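Local coordinates for protein Sodium/sialic acid symporter SiaT (Proteus mirabilis, PDB 5NV9) that couples the inward flow of sodium ions to the uptake of the sialic acid N-acetylneuraminic acid across the bacterial inner membrane, at residues E110-E113 against A114-V118; S353-N356 against S357-T361. All coordinates share one frame; numbering follows the deposited sequence.

Both interactions lie on the cytoplasmic side of this LeuT-fold symporter, their centres about 14 Å apart. Interaction 1 comes first along the chain and spans the short helix 110-115 and the turn that leads into the transmembrane helix 118-151. Interaction 2 follows more than 230 residues later, in the last turns of helix 328-361, the helix that carries Ser342, Ser343, Ser345 and Ser346 of the two sodium sites. They meet directly: Glu110 OE2 lies 2.6 Å from Ser357 OG, a probable hydrogen bond. Arg121 joins them a second time, pairing with Glu113 and Asp358, so the cytoplasmic end of the sodium-site helix is tied to the helix-and-turn segment 110-118.

Interaction 1 (E110-E113 against A114-V118); sequences EYLE and ARFDV
The Tyr111 ring carries the aliphatic part of Arg115 on one face: CB of Arg115 stands 4.1 Å from the ring centroid, displaced toward the rim, in a CH-pi contact. The hydroxyl of Tyr111 in turn lies at the edge of the Arg115 guanidinium, near its plane but not hydrogen-bonded to it, and the two flat groups are almost perpendicular (83°). Next along the chain, Phe116 has Arg115 CG over the centre of one ring face, while its own CE1 lies above one face of the guanidinium. This is the end of a short helix, 110-115, turning into the N-terminus of transmembrane helix 118-151.

Both Tyr111 and Arg115 place CG anti to the backbone N (chi1 165° and 175°), which sets them side by side; a bend at chi2 then carries the guanidinium past the phenol, where NE and NH1 bond to the carbonyl oxygens of Gly425 and Ala431. Phe116 leaves helical geometry, yet its N still reaches Leu112 O at 2.8 Å, from above the carbonyl plane. Leu112 CD2 comes within 4.4 Å of Phe116 CD2, a loose apolar contact, and both side chains also pack on helix 415-427.

Asp117 is the N-cap of the following helix and pairs with Arg119. Glu113 extends alongside Val118, its OE1 3.7 Å from Val118 CG2, and the same carboxylate oxygen is held by Arg121 and Arg362. At the start of the second helix a water bridges the two segments, donating to Glu113 OE2 at 3.2 Å and accepting from Val118 N at 3.0 Å.

Interaction 2 (S353-N356 against S357-T361); sequences SCFN and SDIYT
Phe355 and Ile359, one turn apart near the cytoplasmic end of helix 328-361, make the close apolar contact here, just where the helix of this LeuT-fold protein widens into a pi-type turn at 357-361. CB of Ile359 sits over one face of the Phe355 ring, 4.2 Å from its centroid, and CG2 meets ring atom CE2 at 3.8 Å, the two side chains crossing at about a right angle. With CG anti to the backbone N (chi1 -172°), the Phe355 ring is placed alongside the next turn. Val380 of helix 370-398 packs against Phe355, and Leu122 of helix 118-151 against Ile359.

On the buried side the contact is polar: the Asp358 carboxylate lies beside Cys354 and is gripped by Arg121, Ser107 and Ser125, an environment that would probably favour its charged form. The Tyr360 side chain is the loose part, meeting Phe355 CE1 through CB at 4.1 Å while its ring packs on Gln372 and Val376.

Tight backbone bonding marks the pi-type turn, with i to i+5 bonds from Tyr360 N to Phe355 O and from Thr361 N to Asn356 O. Tyr360 N comes nearly in line with the C=O bond, whereas Ile359 N reaches the same oxygen from above the carbonyl plane. Asn356 O is likewise shared, by Thr361 N at 2.8 Å and by Thr361 OG1 at 2.6 Å, which arrive from opposite faces of the carbonyl plane.

Interaction 1 (E110-E113 against A114-V118)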
ATOM      1  N   GLU A 110     -10.546   6.071  15.501  1.00 22.45           N
ATOM      2  CA  GLU A 110     -11.406   6.905  16.364  1.00 23.46           C
ATOM      3  C   GLU A 110     -12.857   6.748  15.994  1.00 21.72           C
ATOM      4  O   GLU A 110     -13.710   6.830  16.866  1.00 22.62           O
ATOM      5  CB  GLU A 110     -11.064   8.410  16.231  1.00 23.12           C
ATOM      6  CG  GLU A 110      -9.712   8.814  16.771  1.00 23.84           C
ATOM      7  CD  GLU A 110      -9.247  10.227  16.345  1.00 26.20           C
ATOM      8  OE1 GLU A 110     -10.066  11.154  16.172  1.00 27.33           O
ATOM      9  OE2 GLU A 110      -8.031  10.429  16.191  1.00 25.24           O
ATOM     10  N   TYR A 111     -13.152   6.564  14.710  1.00 21.32           N
ATOM     11  CA  TYR A 111     -14.527   6.283  14.309  1.00 22.54           C
ATOM     12  C   TYR A 111     -15.112   5.073  15.112  1.00 23.16           C
ATOM     13  O   TYR A 111     -16.276   5.120  15.534  1.00 20.05           O
ATOM     14  CB  TYR A 111     -14.640   6.035  12.791  1.00 23.58           C
ATOM     15  CG  TYR A 111     -15.938   5.408  12.417  1.00 24.22           C
ATOM     16  CD1 TYR A 111     -17.076   6.186  12.309  1.00 26.31           C
ATOM     17  CD2 TYR A 111     -16.052   3.998  12.238  1.00 24.14           C
ATOM     18  CE1 TYR A 111     -18.307   5.606  12.023  1.00 24.82           C
ATOM     19  CE2 TYR A 111     -17.272   3.414  11.976  1.00 22.99           C
ATOM     20  CZ  TYR A 111     -18.397   4.214  11.864  1.00 24.58           C
ATOM     21  OH  TYR A 111     -19.622   3.652  11.557  1.00 23.44           O
ATOM     22  N   LEU A 112     -14.298   4.009  15.280  1.00 22.86           N
ATOM     23  CA  LEU A 112     -14.733   2.790  15.935  1.00 24.63           C
ATOM     24  C   LEU A 112     -15.073   2.992  17.417  1.00 24.95           C
ATOM     25  O   LEU A 112     -16.004   2.349  17.907  1.00 24.03           O
ATOM     26  CB  LEU A 112     -13.731   1.648  15.778  1.00 23.33           C
ATOM     27  CG  LEU A 112     -13.413   1.144  14.345  1.00 22.78           C
ATOM     28  CD1 LEU A 112     -12.324   0.084  14.378  1.00 21.75           C
ATOM     29  CD2 LEU A 112     -14.648   0.652  13.601  1.00 21.89           C
ATOM     30  N   GLU A 113     -14.371   3.887  18.106  1.00 22.58           N
ATOM     31  CA  GLU A 113     -14.746   4.225  19.456  1.00 22.77           C
ATOM     32  C   GLU A 113     -16.018   5.049  19.425  1.00 22.93           C
ATOM     33  O   GLU A 113     -16.936   4.769  20.201  1.00 26.74           O
ATOM     34  CB  GLU A 113     -13.656   4.935  20.250  1.00 23.11           C
ATOM     35  CG  GLU A 113     -14.147   5.410  21.605  1.00 24.60           C
ATOM     36  CD  GLU A 113     -13.068   5.544  22.656  1.00 27.84           C
ATOM     37  OE1 GLU A 113     -11.862   5.656  22.346  1.00 26.61           O
ATOM     38  OE2 GLU A 113     -13.443   5.491  23.843  1.00 31.85           O
ATOM     39  N   ALA A 114     -16.117   6.032  18.551  1.00 22.79           N
ATOM     40  CA  ALA A 114     -17.362   6.800  18.428  1.00 24.79           C
ATOM     41  C   ALA A 114     -18.597   5.960  18.097  1.00 25.03           C
ATOM     42  O   ALA A 114     -19.667   6.242  18.585  1.00 23.47           O
ATOM     43  CB  ALA A 114     -17.208   7.896  17.385  1.00 28.36           C
ATOM     44  N   ARG A 115     -18.451   4.933  17.247  1.00 23.52           N
ATOM     45  CA  ARG A 115     -19.559   4.098  16.785  1.00 21.72           C
ATOM     46  C   ARG A 115     -19.851   2.972  17.768  1.00 22.15           C
ATOM     47  O   ARG A 115     -21.024   2.606  17.960  1.00 19.98           O
ATOM     48  CB  ARG A 115     -19.185   3.489  15.407  1.00 23.12           C
ATOM     49  CG  ARG A 115     -20.169   2.503  14.832  1.00 24.68           C
ATOM     50  CD  ARG A 115     -21.539   3.180  14.637  1.00 25.12           C
ATOM     51  NE  ARG A 115     -22.484   2.242  14.097  1.00 24.47           N
ATOM     52  CZ  ARG A 115     -23.182   1.384  14.821  1.00 24.86           C
ATOM     53  NH1 ARG A 115     -23.067   1.390  16.132  1.00 26.31           N
ATOM     54  NH2 ARG A 115     -24.001   0.526  14.231  1.00 25.74           N
ATOM     55  N   PHE A 116     -18.770   2.400  18.333  1.00 21.02           N
ATOM     56  CA  PHE A 116     -18.791   1.229  19.168  1.00 21.65           C
ATOM     57  C   PHE A 116     -18.174   1.527  20.531  1.00 22.98           C
ATOM     58  O   PHE A 116     -18.768   2.274  21.371  1.00 23.85           O
ATOM     59  CB  PHE A 116     -18.069   0.055  18.449  1.00 22.68           C
ATOM     60  CG  PHE A 116     -18.783  -0.426  17.207  1.00 23.15           C
ATOM     61  CD1 PHE A 116     -20.136  -0.707  17.234  1.00 24.79           C
ATOM     62  CD2 PHE A 116     -18.081  -0.628  16.005  1.00 22.16           C
ATOM     63  CE1 PHE A 116     -20.800  -1.151  16.084  1.00 24.75           C
ATOM     64  CE2 PHE A 116     -18.721  -1.097  14.888  1.00 23.08           C
ATOM     65  CZ  PHE A 116     -20.089  -1.344  14.913  1.00 23.48           C
ATOM     66  N   ASP A 117     -16.990   1.020  20.795  1.00 21.02           N
ATOM     67  CA  ASP A 117     -16.277   1.510  21.994  1.00 23.77           C
ATOM     68  C   ASP A 117     -14.755   1.371  21.793  1.00 24.42           C
ATOM     69  O   ASP A 117     -14.319   1.074  20.678  1.00 22.26           O
ATOM     70  CB  ASP A 117     -16.785   0.801  23.249  1.00 26.00           C
ATOM     71  CG  ASP A 117     -16.439  -0.654  23.274  1.00 25.38           C
ATOM     72  OD1 ASP A 117     -15.716  -1.118  22.385  1.00 29.16           O
ATOM     73  OD2 ASP A 117     -16.898  -1.353  24.200  1.00 28.89           O
ATOM     74  N   VAL A 118     -13.980   1.587  22.859  1.00 22.63           N
ATOM     75  CA  VAL A 118     -12.557   1.561  22.788  1.00 24.09           C
ATOM     76  C   VAL A 118     -11.963   0.196  22.435  1.00 22.77           C
ATOM     77  O   VAL A 118     -10.847   0.134  21.930  1.00 20.65           O
ATOM     78  CB  VAL A 118     -11.949   2.126  24.111  1.00 26.86           C
ATOM     79  CG1 VAL A 118     -12.039   1.135  25.260  1.00 28.08           C
ATOM     80  CG2 VAL A 118     -10.537   2.601  23.898  1.00 26.58           C
TER
HETATM   81  O   HOH W   1     -15.256   3.143  25.065  1.00 30.48           O

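Interaction 2 (S353-N356 against S357-T361)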
ATOM      1  N   SER A 353       0.754   8.362  13.524  1.00 19.55           N
ATOM      2  CA  SER A 353      -0.507   9.016  13.795  1.00 21.47           C
ATOM      3  C   SER A 353      -1.453   8.133  14.720  1.00 24.84           C
ATOM      4  O   SER A 353      -2.115   8.658  15.625  1.00 22.13           O
ATOM      5  CB  SER A 353      -1.243   9.380  12.484  1.00 23.19           C
ATOM      6  OG  SER A 353      -1.799   8.196  11.859  1.00 25.02           O
ATOM      7  N   CYS A 354      -1.537   6.834  14.412  1.00 23.07           N
ATOM      8  CA  CYS A 354      -2.273   5.866  15.217  1.00 22.16           C
ATOM      9  C   CYS A 354      -1.710   5.780  16.618  1.00 22.66           C
ATOM     10  O   CYS A 354      -2.463   5.804  17.612  1.00 27.00           O
ATOM     11  CB  CYS A 354      -2.201   4.483  14.549  1.00 21.29           C
ATOM     12  SG  CYS A 354      -3.187   4.390  13.033  1.00 26.61           S
ATOM     13  N   PHE A 355      -0.388   5.669  16.744  1.00 20.45           N
ATOM     14  CA  PHE A 355       0.150   5.626  18.080  1.00 21.07           C
ATOM     15  C   PHE A 355      -0.246   6.893  18.885  1.00 23.66           C
ATOM     16  O   PHE A 355      -0.668   6.787  20.047  1.00 23.05           O
ATOM     17  CB  PHE A 355       1.635   5.429  18.061  1.00 20.69           C
ATOM     18  CG  PHE A 355       2.226   5.192  19.420  1.00 23.56           C
ATOM     19  CD1 PHE A 355       2.547   6.245  20.219  1.00 24.42           C
ATOM     20  CD2 PHE A 355       2.424   3.892  19.898  1.00 26.81           C
ATOM     21  CE1 PHE A 355       3.143   6.042  21.464  1.00 27.68           C
ATOM     22  CE2 PHE A 355       2.975   3.680  21.149  1.00 27.96           C
ATOM     23  CZ  PHE A 355       3.322   4.768  21.938  1.00 27.52           C
ATOM     24  N   ASN A 356      -0.116   8.069  18.259  1.00 22.57           N
ATOM     25  CA  ASN A 356      -0.332   9.363  18.890  1.00 24.58           C
ATOM     26  C   ASN A 356      -1.775   9.528  19.446  1.00 25.46           C
ATOM     27  O   ASN A 356      -1.991   9.974  20.606  1.00 23.04           O
ATOM     28  CB  ASN A 356      -0.018  10.502  17.911  1.00 25.95           C
ATOM     29  CG  ASN A 356       0.521  11.754  18.592  1.00 27.65           C
ATOM     30  OD1 ASN A 356      -0.227  12.685  18.917  1.00 27.67           O
ATOM     31  ND2 ASN A 356       1.822  11.750  18.868  1.00 27.71           N
ATOM     32  N   SER A 357      -2.748   9.164  18.609  1.00 23.81           N
ATOM     33  CA  SER A 357      -4.143   9.338  18.929  1.00 23.26           C
ATOM     34  C   SER A 357      -4.668   8.170  19.779  1.00 23.18           C
ATOM     35  O   SER A 357      -5.196   8.412  20.863  1.00 21.97           O
ATOM     36  CB  SER A 357      -4.993   9.497  17.651  1.00 23.76           C
ATOM     37  OG  SER A 357      -6.402   9.552  17.983  1.00 24.72           O
ATOM     38  N   ASP A 358      -4.499   6.931  19.261  1.00 24.88           N
ATOM     39  CA  ASP A 358      -5.148   5.733  19.781  1.00 21.45           C
ATOM     40  C   ASP A 358      -4.431   5.186  21.016  1.00 24.14           C
ATOM     41  O   ASP A 358      -5.056   4.513  21.827  1.00 23.25           O
ATOM     42  CB  ASP A 358      -5.227   4.602  18.747  1.00 22.31           C
ATOM     43  CG  ASP A 358      -5.966   5.015  17.474  1.00 22.41           C
ATOM     44  OD1 ASP A 358      -6.950   5.745  17.604  1.00 21.28           O
ATOM     45  OD2 ASP A 358      -5.548   4.640  16.354  1.00 22.81           O
ATOM     46  N   ILE A 359      -3.138   5.467  21.164  1.00 23.77           N
ATOM     47  CA  ILE A 359      -2.381   4.938  22.283  1.00 23.90           C
ATOM     48  C   ILE A 359      -2.049   6.069  23.287  1.00 26.00           C
ATOM     49  O   ILE A 359      -2.591   6.117  24.429  1.00 24.74           O
ATOM     50  CB  ILE A 359      -1.156   4.163  21.798  1.00 23.64           C
ATOM     51  CG1 ILE A 359      -1.548   3.059  20.791  1.00 25.06           C
ATOM     52  CG2 ILE A 359      -0.412   3.514  22.952  1.00 24.16           C
ATOM     53  CD1 ILE A 359      -2.515   2.029  21.308  1.00 23.69           C
ATOM     54  N   TYR A 360      -1.220   7.001  22.853  1.00 22.90           N
ATOM     55  CA  TYR A 360      -0.701   8.034  23.703  1.00 24.44           C
ATOM     56  C   TYR A 360      -1.753   9.031  24.199  1.00 22.57           C
ATOM     57  O   TYR A 360      -1.831   9.338  25.371  1.00 24.29           O
ATOM     58  CB  TYR A 360       0.425   8.784  22.948  1.00 26.36           C
ATOM     59  CG  TYR A 360       1.069   9.904  23.722  1.00 27.11           C
ATOM     60  CD1 TYR A 360       1.722   9.662  24.928  1.00 29.58           C
ATOM     61  CD2 TYR A 360       1.064  11.228  23.218  1.00 29.19           C
ATOM     62  CE1 TYR A 360       2.327  10.714  25.643  1.00 29.80           C
ATOM     63  CE2 TYR A 360       1.636  12.278  23.931  1.00 29.22           C
ATOM     64  CZ  TYR A 360       2.295  12.014  25.123  1.00 32.25           C
ATOM     65  OH  TYR A 360       2.872  13.064  25.823  1.00 31.76           O
ATOM     66  N   THR A 361      -2.573   9.549  23.321  1.00 24.68           N
ATOM     67  CA  THR A 361      -3.570  10.500  23.737  1.00 25.56           C
ATOM     68  C   THR A 361      -4.716   9.743  24.446  1.00 28.59           C
ATOM     69  O   THR A 361      -5.123  10.082  25.562  1.00 29.79           O
ATOM     70  CB  THR A 361      -4.034  11.348  22.540  1.00 26.92           C
ATOM     71  OG1 THR A 361      -2.905  12.030  21.970  1.00 25.91           O
ATOM     72  CG2 THR A 361      -5.042  12.354  22.961  1.00 29.63           C
TER